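Local structure of minor fimbrium tip subunit Mfa3 (Porphyromonas gingivalis ATCC 33277, 5NF4) at residues 136-140 with 141-145; 173-176 with 177-180; 241-244 with 245-248. The protein forms part of the tip of the minor fimbriae, surface filaments that mediate biofilm formation and adhesion to host cells and other oral bacteria. All coordinates share one frame; numbering follows the deposited sequence.

Contact 1: 136-140 with 141-145; sequences NHFMQ and VFRDL. With FMT (formic acid), chain C.
Arg143 reaches back over the end of helix 132-140 and lays its guanidinium against Phe138, a side-chain donor from the following strand meeting a carbonyl near the helix C-terminus. CB starts off toward the helix, and the chain runs extended from CG to NE, carrying the guanidinium to the Phe138 ring. NE donates to a water (3.0 Å) that also lies within bonding distance of Met139 O and Val141 O; having more acceptors than protons, it may serve these in turn, bridging the helix end and Arg143. CZ stands 4.1 Å from the centroid of the Phe138 ring, nearly on the ring normal: a cation-pi contact with the two planes 38° apart. NH2 sits over the middle of that ring and also donates to Phe138 O (3.0 Å, N-H...O 160°), the oxygen lying close to the guanidinium plane. Val141 N bonds to the same oxygen at 3.3 Å from the opposite face of the carbonyl, and Val141 CB packs against a guanidinium face. With CG anti to the backbone N (chi1 -176°), beside its own carbonyl carbon, the Phe138 ring lies where NH2 can meet both ring and carbonyl oxygen. Separately, His137 ND1 donates to formic acid O2 (3.0 Å), probably from the crystallisation liquor. Phe138 touches Met122 and Ala125 of helix 122-126, Met139 packs on strand 109-117, and strand 143-144 pairs antiparallel with strand 221-222.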
ATOM      1  N   ASN A 136      15.842   5.525  -9.189  1.00 30.21           N
ATOM      2  CA  ASN A 136      15.857   4.812  -7.920  1.00 28.90           C
ATOM      3  C   ASN A 136      15.822   5.741  -6.690  1.00 30.55           C
ATOM      4  O   ASN A 136      15.133   5.432  -5.721  1.00 29.33           O
ATOM      5  CB  ASN A 136      17.044   3.887  -7.846  1.00 33.64           C
ATOM      6  CG  ASN A 136      16.806   2.611  -8.667  1.00 37.04           C
ATOM      7  OD1 ASN A 136      15.766   1.965  -8.532  1.00 36.54           O
ATOM      8  ND2 ASN A 136      17.737   2.276  -9.535  1.00 41.35           N
ATOM      9  N   HIS A 137      16.540   6.859  -6.735  1.00 29.05           N
ATOM     10  CA  HIS A 137      16.436   7.838  -5.639  1.00 30.31           C
ATOM     11  C   HIS A 137      14.996   8.307  -5.493  1.00 30.33           C
ATOM     12  O   HIS A 137      14.481   8.414  -4.356  1.00 28.35           O
ATOM     13  CB  HIS A 137      17.385   9.034  -5.870  1.00 32.62           C
ATOM     14  CG  HIS A 137      18.836   8.742  -5.591  1.00 33.95           C
ATOM     15  ND1 HIS A 137      19.281   8.081  -4.462  1.00 40.10           N
ATOM     16  CD2 HIS A 137      19.951   9.059  -6.294  1.00 31.58           C
ATOM     17  CE1 HIS A 137      20.604   7.988  -4.498  1.00 39.08           C
ATOM     18  NE2 HIS A 137      21.035   8.574  -5.599  1.00 35.79           N
ATOM     19  N   PHE A 138      14.329   8.595  -6.610  1.00 30.46           N
ATOM     20  CA  PHE A 138      12.957   9.070  -6.585  1.00 30.97           C
ATOM     21  C   PHE A 138      12.042   8.025  -5.958  1.00 30.08           C
ATOM     22  O   PHE A 138      11.187   8.355  -5.118  1.00 28.55           O
ATOM     23  CB  PHE A 138      12.479   9.417  -8.010  1.00 29.07           C
ATOM     24  CG  PHE A 138      11.098  10.022  -8.079  1.00 29.09           C
ATOM     25  CD1 PHE A 138       9.962   9.203  -8.110  1.00 30.10           C
ATOM     26  CD2 PHE A 138      10.929  11.401  -8.076  1.00 29.15           C
ATOM     27  CE1 PHE A 138       8.685   9.772  -8.187  1.00 33.49           C
ATOM     28  CE2 PHE A 138       9.667  11.973  -8.122  1.00 31.43           C
ATOM     29  CZ  PHE A 138       8.539  11.170  -8.174  1.00 31.60           C
ATOM     30  N   MET A 139      12.204   6.767  -6.363  1.00 26.62           N
ATOM     31  CA  MET A 139      11.397   5.694  -5.778  1.00 29.59           C
ATOM     32  C   MET A 139      11.577   5.539  -4.252  1.00 29.96           C
ATOM     33  O   MET A 139      10.668   5.080  -3.565  1.00 29.50           O
ATOM     34  CB  MET A 139      11.711   4.347  -6.399  1.00 30.71           C
ATOM     35  CG  MET A 139      11.414   4.261  -7.880  1.00 29.21           C
ATOM     36  SD  MET A 139       9.693   4.467  -8.422  1.00 31.80           S
ATOM     37  CE  MET A 139       9.104   2.840  -8.037  1.00 37.06           C
ATOM     38  N   GLN A 140      12.750   5.905  -3.746  1.00 29.27           N
ATOM     39  CA  GLN A 140      13.123   5.675  -2.355  1.00 30.35           C
ATOM     40  C   GLN A 140      12.737   6.847  -1.463  1.00 28.80           C
ATOM     41  O   GLN A 140      12.848   6.736  -0.264  1.00 27.14           O
ATOM     42  CB  GLN A 140      14.636   5.403  -2.269  1.00 32.38           C
ATOM     43  CG  GLN A 140      15.011   4.045  -2.895  1.00 33.92           C
ATOM     44  CD  GLN A 140      16.478   3.941  -3.345  1.00 43.45           C
ATOM     45  OE1 GLN A 140      17.315   4.767  -2.984  1.00 44.21           O
ATOM     46  NE2 GLN A 140      16.780   2.921  -4.158  1.00 46.49           N
ATOM     47  N   VAL A 141      12.283   7.953  -2.040  1.00 27.77           N
ATOM     48  CA  VAL A 141      11.911   9.125  -1.215  1.00 27.54           C
ATOM     49  C   VAL A 141      10.811   8.785  -0.212  1.00 28.95           C
ATOM     50  O   VAL A 141       9.841   8.105  -0.558  1.00 27.34           O
ATOM     51  CB  VAL A 141      11.461  10.306  -2.126  1.00 28.05           C
ATOM     52  CG1 VAL A 141      10.837  11.472  -1.315  1.00 30.20           C
ATOM     53  CG2 VAL A 141      12.646  10.835  -2.932  1.00 30.00           C
ATOM     54  N   PHE A 142      10.968   9.266   1.029  1.00 27.31           N
ATOM     55  CA  PHE A 142       9.894   9.191   2.032  1.00 28.60           C
ATOM     56  C   PHE A 142       8.938  10.359   1.775  1.00 26.97           C
ATOM     57  O   PHE A 142       9.324  11.527   1.793  1.00 27.57           O
ATOM     58  CB  PHE A 142      10.511   9.188   3.445  1.00 28.18           C
ATOM     59  CG  PHE A 142      11.465   8.070   3.657  1.00 37.06           C
ATOM     60  CD1 PHE A 142      11.033   6.748   3.608  1.00 45.69           C
ATOM     61  CD2 PHE A 142      12.806   8.331   3.867  1.00 42.59           C
ATOM     62  CE1 PHE A 142      11.931   5.693   3.776  1.00 49.19           C
ATOM     63  CE2 PHE A 142      13.697   7.283   4.055  1.00 51.64           C
ATOM     64  CZ  PHE A 142      13.255   5.963   3.994  1.00 49.57           C
ATOM     65  N   ARG A 143       7.687  10.038   1.486  1.00 25.74           N
ATOM     66  CA  ARG A 143       6.694  11.037   1.077  1.00 26.81           C
ATOM     67  C   ARG A 143       5.572  11.072   2.103  1.00 26.49           C
ATOM     68  O   ARG A 143       5.060  10.014   2.511  1.00 25.24           O
ATOM     69  CB  ARG A 143       6.121  10.699  -0.320  1.00 28.65           C
ATOM     70  CG  ARG A 143       7.232  10.521  -1.391  1.00 28.10           C
ATOM     71  CD  ARG A 143       6.712  10.150  -2.786  1.00 33.13           C
ATOM     72  NE  ARG A 143       7.867  10.036  -3.708  1.00 32.66           N
ATOM     73  CZ  ARG A 143       8.495  11.071  -4.262  1.00 33.22           C
ATOM     74  NH1 ARG A 143       8.059  12.317  -4.105  1.00 32.75           N
ATOM     75  NH2 ARG A 143       9.575  10.868  -4.992  1.00 30.58           N
ATOM     76  N   ASP A 144       5.156  12.263   2.508  1.00 28.18           N
ATOM     77  CA  ASP A 144       4.138  12.311   3.540  1.00 28.46           C
ATOM     78  C   ASP A 144       2.778  12.011   2.930  1.00 28.20           C
ATOM     79  O   ASP A 144       2.404  12.652   1.948  1.00 28.53           O
ATOM     80  CB  ASP A 144       4.146  13.681   4.233  1.00 29.90           C
ATOM     81  CG  ASP A 144       3.994  14.849   3.278  1.00 33.20           C
ATOM     82  OD1 ASP A 144       4.773  14.982   2.300  1.00 32.82           O
ATOM     83  OD2 ASP A 144       3.051  15.656   3.533  1.00 33.43           O
ATOM     84  N   LEU A 145       2.075  11.014   3.479  1.00 26.81           N
ATOM     85  CA  LEU A 145       0.757  10.644   2.961  1.00 26.95           C
ATOM     86  C   LEU A 145      -0.209  11.797   3.083  1.00 31.38           C
ATOM     87  O   LEU A 145      -0.292  12.431   4.137  1.00 30.42           O
ATOM     88  CB  LEU A 145       0.217   9.407   3.702  1.00 28.81           C
ATOM     89  CG  LEU A 145      -1.022   8.749   3.108  1.00 27.56           C
ATOM     90  CD1 LEU A 145      -0.594   7.961   1.798  1.00 29.17           C
ATOM     91  CD2 LEU A 145      -1.664   7.812   4.083  1.00 29.28           C
TER
HETATM   92  C   FMT C 501      17.708   7.009  -0.789  1.00 53.42           C
HETATM   93  O1  FMT C 501      18.066   7.839   0.036  1.00 62.55           O
HETATM   94  O2  FMT C 501      17.823   7.237  -1.991  1.00 48.36           O
HETATM   95  O   HOH W   1       8.963   7.370  -2.924  1.00 28.92           O

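Contact 2: 173-176 with 177-180; sequences GGTI and TQPL
The peptide plane between Gly173 and Gly174 is covered on one face by the end of Leu180: CD1 lies 3.4 Å from Gly173 C, and CG 3.6 Å from Gly174 N. At the Gln178 carbonyl the partner again comes from above the plane, with Thr175 N donating to Gln178 O over 2.9 Å (N-H...O 164°). Gly174 CA adds a CA-H...O contact to the same oxygen at 3.4 Å. Without side chains, the glycines let Leu180 and Pro179 come up against bare backbone. The chain reverses through Thr175 to Gln178, with type I beta-turn angles at Ile176 and Thr177, in the hairpin connection between strands 161-170 and 180-205 of this fimbrillin-superfamily protein. Across the bend, Thr175 OG1 accepts from Gln178 N at 2.7 Å, though bent to 137°. The hydroxyl can do so because it sits between its backbone N and carbonyl carbon (chi1 69°); the two side chains lie side by side, OG1 3.2 Å from Gln178 CB. Pro179 CD and CB both pack against Thr175 O from the same side, and the ring nitrogen has no hydrogen to offer. Ile176 and Pro179 rest on Tyr42 and Thr103, and Gly173 and Leu180 make backbone bonds to Tyr42.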
ATOM      1  N   GLY A 173      10.681  -6.190 -32.584  1.00 44.08           N
ATOM      2  CA  GLY A 173       9.505  -6.429 -33.402  1.00 46.95           C
ATOM      3  C   GLY A 173       8.333  -5.523 -33.077  1.00 44.31           C
ATOM      4  O   GLY A 173       8.475  -4.527 -32.372  1.00 42.26           O
ATOM      5  N   GLY A 174       7.175  -5.889 -33.618  1.00 49.92           N
ATOM      6  CA  GLY A 174       5.962  -5.126 -33.436  1.00 47.87           C
ATOM      7  C   GLY A 174       5.893  -3.992 -34.438  1.00 50.04           C
ATOM      8  O   GLY A 174       6.895  -3.620 -35.036  1.00 46.50           O
ATOM      9  N   THR A 175       4.697  -3.451 -34.632  1.00 46.06           N
ATOM     10  CA  THR A 175       4.505  -2.261 -35.442  1.00 46.66           C
ATOM     11  C   THR A 175       3.665  -1.278 -34.644  1.00 47.25           C
ATOM     12  O   THR A 175       3.131  -1.642 -33.606  1.00 43.04           O
ATOM     13  CB  THR A 175       3.806  -2.585 -36.757  1.00 51.88           C
ATOM     14  OG1 THR A 175       2.453  -2.950 -36.481  1.00 53.75           O
ATOM     15  CG2 THR A 175       4.506  -3.756 -37.454  1.00 58.36           C
ATOM     16  N   ILE A 176       3.510  -0.049 -35.127  1.00 50.27           N
ATOM     17  CA  ILE A 176       2.796   0.950 -34.327  1.00 48.45           C
ATOM     18  C   ILE A 176       1.320   0.526 -34.189  1.00 50.74           C
ATOM     19  O   ILE A 176       0.685   0.802 -33.158  1.00 55.75           O
ATOM     20  CB  ILE A 176       2.905   2.371 -34.944  1.00 54.47           C
ATOM     21  CG1 ILE A 176       2.176   3.420 -34.087  1.00 57.77           C
ATOM     22  CG2 ILE A 176       2.356   2.373 -36.369  1.00 55.02           C
ATOM     23  CD1 ILE A 176       2.619   3.492 -32.618  1.00 64.74           C
ATOM     24  N   THR A 177       0.804  -0.177 -35.192  1.00 51.86           N
ATOM     25  CA  THR A 177      -0.581  -0.645 -35.178  1.00 58.93           C
ATOM     26  C   THR A 177      -0.721  -2.083 -34.668  1.00 63.83           C
ATOM     27  O   THR A 177      -1.803  -2.488 -34.232  1.00 58.53           O
ATOM     28  CB  THR A 177      -1.225  -0.548 -36.584  1.00 64.03           C
ATOM     29  OG1 THR A 177      -0.374  -1.166 -37.560  1.00 54.72           O
ATOM     30  CG2 THR A 177      -1.458   0.909 -36.955  1.00 64.40           C
ATOM     31  N   GLN A 178       0.366  -2.842 -34.724  1.00 56.27           N
ATOM     32  CA  GLN A 178       0.394  -4.210 -34.210  1.00 51.71           C
ATOM     33  C   GLN A 178       1.593  -4.420 -33.267  1.00 43.64           C
ATOM     34  O   GLN A 178       2.546  -5.137 -33.619  1.00 46.64           O
ATOM     35  CB  GLN A 178       0.465  -5.217 -35.357  1.00 67.07           C
ATOM     36  CG  GLN A 178      -0.771  -5.247 -36.223  1.00 93.15           C
ATOM     37  CD  GLN A 178      -1.964  -5.811 -35.488  1.00112.65           C
ATOM     38  OE1 GLN A 178      -1.989  -6.992 -35.139  1.00120.66           O
ATOM     39  NE2 GLN A 178      -2.959  -4.968 -35.235  1.00117.82           N
ATOM     40  N   PRO A 179       1.549  -3.804 -32.084  1.00 43.44           N
ATOM     41  CA  PRO A 179       2.691  -3.880 -31.162  1.00 41.36           C
ATOM     42  C   PRO A 179       2.807  -5.228 -30.464  1.00 48.90           C
ATOM     43  O   PRO A 179       1.864  -6.000 -30.411  1.00 46.88           O
ATOM     44  CB  PRO A 179       2.413  -2.767 -30.143  1.00 42.35           C
ATOM     45  CG  PRO A 179       0.920  -2.621 -30.173  1.00 50.69           C
ATOM     46  CD  PRO A 179       0.498  -2.898 -31.582  1.00 51.91           C
ATOM     47  N   LEU A 180       3.990  -5.511 -29.946  1.00 45.57           N
ATOM     48  CA  LEU A 180       4.197  -6.696 -29.116  1.00 42.03           C
ATOM     49  C   LEU A 180       3.673  -6.438 -27.691  1.00 40.44           C
ATOM     50  O   LEU A 180       4.024  -5.434 -27.096  1.00 42.07           O
ATOM     51  CB  LEU A 180       5.689  -7.044 -29.061  1.00 44.57           C
ATOM     52  CG  LEU A 180       6.381  -7.217 -30.413  1.00 54.07           C
ATOM     53  CD1 LEU A 180       7.888  -7.356 -30.215  1.00 59.12           C
ATOM     54  CD2 LEU A 180       5.813  -8.408 -31.140  1.00 61.15           C
TER

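Contact 3: 241-244 with 245-248; sequences RRVG and ATNQ
Val243 to Thr246 form a type II' beta turn, with Gly244 at positive phi in its second position and Thr246 N bonded to Val243 O at 3.0 Å. The Thr246 side chain strengthens this closure: OG1 donates to the same Val243 O at 2.7 Å, in the carbonyl plane and on a lone pair. OG1 lies between its own backbone N and carbonyl carbon (chi1 71°), which brings it to the inside of the turn, where it also takes a weak bond from Gln248 N. The turn tops a beta hairpin of strands 238-242 and 248-254, and Val243 N bonds nearly straight to Gln248 O (2.8 Å, 171°) where the two arms come together. The Arg242 side chain reaches across to the 246-247 arm. It runs extended to NE, which bonds to Thr246 O at 2.8 Å, almost on the carbonyl axis and close to the guanidinium plane. NH2 adds two weak bonds, to Thr246 O and, at 3.3 Å, to Asn247 OD1, whose amide plane is turned 46° from the guanidinium. The Arg242 and Asn247 side chains run side by side, and both touch Val207. Val243 CG2 meets Gln248 OE1 at 3.6 Å as those two side chains cross obliquely, while Gln248 NE2 is held by Asp200 OD1 of strand 180-205.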
ATOM      1  N   ARG A 241     -13.537   5.540   9.577  1.00 44.68           N
ATOM      2  CA  ARG A 241     -14.767   6.002   8.969  1.00 57.31           C
ATOM      3  C   ARG A 241     -15.736   4.850   8.808  1.00 42.60           C
ATOM      4  O   ARG A 241     -15.405   3.803   8.245  1.00 42.81           O
ATOM      5  CB  ARG A 241     -14.480   6.676   7.625  1.00 83.03           C
ATOM      6  CG  ARG A 241     -13.844   8.052   7.795  1.00112.69           C
ATOM      7  CD  ARG A 241     -13.930   8.890   6.533  1.00139.17           C
ATOM      8  NE  ARG A 241     -13.248  10.177   6.683  1.00151.94           N
ATOM      9  CZ  ARG A 241     -13.055  11.050   5.696  1.00157.89           C
ATOM     10  NH1 ARG A 241     -13.497  10.789   4.470  1.00162.84           N
ATOM     11  NH2 ARG A 241     -12.416  12.190   5.932  1.00154.39           N
ATOM     12  N   ARG A 242     -16.930   5.062   9.321  1.00 42.71           N
ATOM     13  CA  ARG A 242     -17.991   4.085   9.221  1.00 44.79           C
ATOM     14  C   ARG A 242     -18.504   4.038   7.802  1.00 50.86           C
ATOM     15  O   ARG A 242     -18.792   5.066   7.211  1.00 49.01           O
ATOM     16  CB  ARG A 242     -19.122   4.422  10.171  1.00 45.73           C
ATOM     17  CG  ARG A 242     -20.211   3.363  10.251  1.00 45.67           C
ATOM     18  CD  ARG A 242     -21.369   3.787  11.155  1.00 50.86           C
ATOM     19  NE  ARG A 242     -22.118   2.606  11.553  1.00 53.58           N
ATOM     20  CZ  ARG A 242     -22.717   2.443  12.723  1.00 65.41           C
ATOM     21  NH1 ARG A 242     -22.712   3.414  13.639  1.00 59.65           N
ATOM     22  NH2 ARG A 242     -23.331   1.295  12.966  1.00 59.02           N
ATOM     23  N   VAL A 243     -18.603   2.835   7.257  1.00 45.99           N
ATOM     24  CA  VAL A 243     -19.215   2.642   5.951  1.00 49.23           C
ATOM     25  C   VAL A 243     -20.723   2.760   6.103  1.00 57.42           C
ATOM     26  O   VAL A 243     -21.413   1.803   6.481  1.00 49.85           O
ATOM     27  CB  VAL A 243     -18.801   1.288   5.341  1.00 46.78           C
ATOM     28  CG1 VAL A 243     -19.534   1.045   4.020  1.00 51.44           C
ATOM     29  CG2 VAL A 243     -17.289   1.256   5.158  1.00 46.93           C
ATOM     30  N   GLY A 244     -21.218   3.969   5.841  1.00 61.50           N
ATOM     31  CA  GLY A 244     -22.639   4.262   5.909  1.00 58.58           C
ATOM     32  C   GLY A 244     -23.229   3.942   7.268  1.00 55.04           C
ATOM     33  O   GLY A 244     -22.757   4.434   8.291  1.00 67.93           O
ATOM     34  N   ALA A 245     -24.257   3.096   7.264  1.00 52.43           N
ATOM     35  CA  ALA A 245     -24.914   2.653   8.487  1.00 56.85           C
ATOM     36  C   ALA A 245     -24.618   1.171   8.771  1.00 54.90           C
ATOM     37  O   ALA A 245     -25.294   0.544   9.571  1.00 53.91           O
ATOM     38  CB  ALA A 245     -26.403   2.888   8.391  1.00 67.50           C
ATOM     39  N   THR A 246     -23.589   0.618   8.135  1.00 53.05           N
ATOM     40  CA  THR A 246     -23.230  -0.778   8.370  1.00 53.96           C
ATOM     41  C   THR A 246     -22.371  -0.857   9.621  1.00 50.66           C
ATOM     42  O   THR A 246     -22.123   0.161  10.261  1.00 51.82           O
ATOM     43  CB  THR A 246     -22.467  -1.387   7.174  1.00 51.03           C
ATOM     44  OG1 THR A 246     -21.159  -0.827   7.112  1.00 46.70           O
ATOM     45  CG2 THR A 246     -23.217  -1.112   5.861  1.00 59.25           C
ATOM     46  N   ASN A 247     -21.900  -2.057   9.955  1.00 50.40           N
ATOM     47  CA  ASN A 247     -21.057  -2.246  11.140  1.00 49.39           C
ATOM     48  C   ASN A 247     -19.598  -2.435  10.759  1.00 45.57           C
ATOM     49  O   ASN A 247     -18.804  -3.067  11.477  1.00 42.14           O
ATOM     50  CB  ASN A 247     -21.585  -3.427  11.955  1.00 50.06           C
ATOM     51  CG  ASN A 247     -22.948  -3.149  12.531  1.00 55.05           C
ATOM     52  OD1 ASN A 247     -23.303  -1.991  12.739  1.00 55.76           O
ATOM     53  ND2 ASN A 247     -23.734  -4.203  12.780  1.00 57.56           N
ATOM     54  N   GLN A 248     -19.252  -1.831   9.624  1.00 43.26           N
ATOM     55  CA  GLN A 248     -17.909  -1.840   9.105  1.00 43.37           C
ATOM     56  C   GLN A 248     -17.266  -0.448   9.188  1.00 44.01           C
ATOM     57  O   GLN A 248     -17.865   0.531   8.757  1.00 43.85           O
ATOM     58  CB  GLN A 248     -17.908  -2.320   7.658  1.00 40.70           C
ATOM     59  CG  GLN A 248     -16.521  -2.269   7.012  1.00 39.70           C
ATOM     60  CD  GLN A 248     -16.566  -2.650   5.537  1.00 45.53           C
ATOM     61  OE1 GLN A 248     -17.494  -2.276   4.808  1.00 45.30           O
ATOM     62  NE2 GLN A 248     -15.582  -3.411   5.099  1.00 46.53           N
TER

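Overall arrangement
The three contacts are local, between neighbouring residues, and lie at the surface, met in series along the chain and touching nowhere. Contact 1 lies about 34 Å from contact 2 and about 33 Å from contact 3, centre to centre; contacts 2 and 3 are the farthest apart, at about 48 Å. Contacts 1 and 3 fall on opposite sides of the chain's centre, with nearest atoms about 12 Å apart. Strand 180-205 links the other two: it begins at the end of contact 2, and farther along it pairs with strand 248-254, which begins at the last residue of contact 3. The formic acid is bound at contact 1 alone among the three.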